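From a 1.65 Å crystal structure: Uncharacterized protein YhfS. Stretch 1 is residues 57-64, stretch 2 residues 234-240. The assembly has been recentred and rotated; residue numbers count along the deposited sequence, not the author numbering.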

# COMPACT_ATOMS: atom_id res chain seq x y z
N GLN A 57 17.47 5.55 -8.58
CA GLN A 57 17.78 6.96 -8.34
C GLN A 57 16.55 7.83 -8.55
O GLN A 57 16.31 8.77 -7.79
N VAL A 58 15.77 7.53 -9.59
CA VAL A 58 14.56 8.29 -9.85
C VAL A 58 13.56 8.12 -8.71
O VAL A 58 12.96 9.09 -8.24
N LEU A 59 13.37 6.88 -8.27
CA LEU A 59 12.46 6.61 -7.16
C LEU A 59 12.88 7.38 -5.90
O LEU A 59 12.05 8.00 -5.24
N ALA A 60 14.17 7.35 -5.58
CA ALA A 60 14.65 8.06 -4.40
C ALA A 60 14.36 9.54 -4.51
O ALA A 60 13.86 10.17 -3.57
N ASP A 61 14.67 10.10 -5.67
CA ASP A 61 14.47 11.52 -5.92
C ASP A 61 12.98 11.88 -5.81
O ASP A 61 12.61 12.84 -5.14
N ALA A 62 12.12 11.09 -6.46
CA ALA A 62 10.69 11.38 -6.51
C ALA A 62 10.04 11.31 -5.13
O ALA A 62 9.09 12.05 -4.85
N PHE A 63 10.55 10.44 -4.27
CA PHE A 63 10.02 10.31 -2.92
C PHE A 63 10.89 10.97 -1.85
O PHE A 63 10.83 10.61 -0.68
N HIS A 64 11.70 11.94 -2.28
CA HIS A 64 12.44 12.82 -1.37
C HIS A 64 13.29 12.04 -0.38
O HIS A 64 13.34 12.35 0.81
N GLU A 234 9.29 -0.91 -16.21
CA GLU A 234 7.86 -1.15 -16.02
C GLU A 234 7.36 -0.58 -14.69
O GLU A 234 6.21 -0.14 -14.59
N VAL A 235 8.22 -0.58 -13.68
CA VAL A 235 7.88 0.03 -12.41
C VAL A 235 7.60 1.52 -12.63
O VAL A 235 6.61 2.06 -12.14
N LEU A 236 8.49 2.21 -13.34
CA LEU A 236 8.27 3.62 -13.62
C LEU A 236 7.00 3.86 -14.41
O LEU A 236 6.25 4.79 -14.12
N ARG A 237 6.76 3.04 -15.43
CA ARG A 237 5.56 3.18 -16.26
C ARG A 237 4.31 3.10 -15.40
O ARG A 237 3.40 3.93 -15.53
N GLY A 238 4.27 2.12 -14.51
CA GLY A 238 3.09 1.94 -13.68
C GLY A 238 2.92 3.11 -12.73
O GLY A 238 1.82 3.63 -12.54
N LEU A 239 4.03 3.54 -12.14
CA LEU A 239 4.01 4.61 -11.17
C LEU A 239 3.58 5.94 -11.78
O LEU A 239 2.94 6.74 -11.11
N VAL A 240 3.96 6.20 -13.03
CA VAL A 240 3.54 7.42 -13.72
C VAL A 240 2.02 7.47 -13.90
O VAL A 240 1.40 8.53 -13.80

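Two helices far apart in sequence can meet through apolar side chains with no hydrogen bond between them, and the pairing of residues 57-64 with residues 234-240 in YhfS is a compact example. The axes of the two helical segments run in broadly the same direction, 30° apart, and come no nearer than 11.5 Å. At that spacing the backbones cannot touch: the closest CA atoms, those of Leu59 and Leu236, are 8.3 Å apart. Side chains must fill the gap, and the modest 203 Å² buried between the stretches reflects how few of them do so.

The aliphatic contacts centre on Leu59. Its CA-to-CB bond points sideways, yet with chi1 in m and chi2 in t the end of the side chain comes nearer to the other helix and meets three residues, Val235, Leu236 and Leu239, spread over about one helical turn. The tightest meeting is with Leu239, where Leu59 CD2 lies 3.5 Å from Leu239 CD2. The same methyl, Leu59 CD2, stands 4.1 Å from Leu236 CD2. Val235 is met more loosely, its CG1 lying 4.5 Å from Leu59 CD1 and 4.7 Å from Leu59 CD2. Leu236 mirrors Leu59 in conformation: it too starts sideways, adopts m and t, and brings its end inward. Its CD2 methyl also receives Val58, whose CA-to-CB bond points toward the partner helix and whose chi1 is t; Val58 CG1 and Leu236 CD2 are 4.0 Å apart. Val235, likewise t, points toward the first stretch. Leu239 does so as well, but with chi1 at -145°, between the usual wells, and chi2 in p.

One aromatic contact extends this apolar patch. Phe63 is the first residue after its helix to leave helical phi/psi, although its N still donates a hydrogen bond to Leu59 O at 3.0 Å. With chi1 in m and chi2 at -71°, the side chain begins sideways and its ring comes nearer at the far end. Leu239 CD2 meets the ring at its edge, near the ring plane, 4.1 Å from Phe63 CE2. A single leucine methyl thus touches both Leu59 and Phe63.

Polar chemistry plays no part across the gap: no hydrogen bond joins the stretches. Gln57, Asp61, His64, Glu234 and Arg237 all keep their side chains out of reach, and Asp61 OD1, His64 ND1 and Glu234 OE2 find hydrogen-bonding partners elsewhere in the structure. The general lesson is one of segregation, with apolar side chains bridging the helices and polar ones directed elsewhere.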

# COMPACT_ATOMS: atom_id res chain seq x y z
CB GLN A 57 18.94 7.43 -9.25
CG GLN A 57 20.29 6.83 -8.84
CD GLN A 57 21.37 7.10 -9.86
OE1 GLN A 57 21.13 7.75 -10.87
NE2 GLN A 57 22.57 6.58 -9.60
CB VAL A 58 13.90 7.86 -11.17
CG1 VAL A 58 12.51 8.47 -11.30
CG2 VAL A 58 14.76 8.29 -12.35
CB LEU A 59 12.39 5.12 -6.85
CG LEU A 59 11.76 4.25 -7.93
CD1 LEU A 59 11.64 2.81 -7.44
CD2 LEU A 59 10.42 4.80 -8.31
CB ALA A 60 16.15 7.83 -4.21
CB ASP A 61 15.04 11.88 -7.29
CG ASP A 61 14.98 13.36 -7.57
OD1 ASP A 61 14.86 13.73 -8.76
OD2 ASP A 61 15.07 14.15 -6.61
CB ALA A 62 10.00 10.42 -7.47
CB PHE A 63 9.71 8.85 -2.58
CG PHE A 63 8.61 8.25 -3.43
CD1 PHE A 63 7.30 8.65 -3.25
CD2 PHE A 63 8.89 7.28 -4.38
CE1 PHE A 63 6.28 8.11 -4.01
CE2 PHE A 63 7.87 6.72 -5.14
CZ PHE A 63 6.56 7.15 -4.96
CB HIS A 64 11.46 13.76 -0.66
CG HIS A 64 10.59 14.52 -1.61
ND1 HIS A 64 9.32 14.12 -1.94
CD2 HIS A 64 10.83 15.64 -2.33
CE1 HIS A 64 8.80 14.97 -2.81
NE2 HIS A 64 9.70 15.91 -3.06
CB GLU A 234 7.51 -2.64 -16.13
CG GLU A 234 6.01 -2.88 -16.17
CD GLU A 234 5.64 -4.34 -16.32
OE1 GLU A 234 6.49 -5.12 -16.81
OE2 GLU A 234 4.49 -4.70 -15.95
CB VAL A 235 9.02 -0.12 -11.37
CG1 VAL A 235 8.76 0.78 -10.16
CG2 VAL A 235 9.13 -1.58 -10.93
CB LEU A 236 9.44 4.22 -14.41
CG LEU A 236 10.75 4.44 -13.68
CD1 LEU A 236 11.69 5.16 -14.65
CD2 LEU A 236 10.52 5.25 -12.43
CB ARG A 237 5.51 2.10 -17.35
CG ARG A 237 4.24 2.12 -18.20
CD ARG A 237 4.29 1.04 -19.27
NE ARG A 237 5.67 0.73 -19.63
CZ ARG A 237 6.08 -0.43 -20.13
NH1 ARG A 237 5.20 -1.40 -20.35
NH2 ARG A 237 7.36 -0.62 -20.42
CB LEU A 239 5.40 4.75 -10.55
CG LEU A 239 5.54 5.14 -9.09
CD1 LEU A 239 4.68 4.31 -8.15
CD2 LEU A 239 6.99 4.96 -8.73
CB VAL A 240 4.25 7.59 -15.09
CG1 VAL A 240 3.64 8.71 -15.90
CG2 VAL A 240 5.75 7.85 -14.87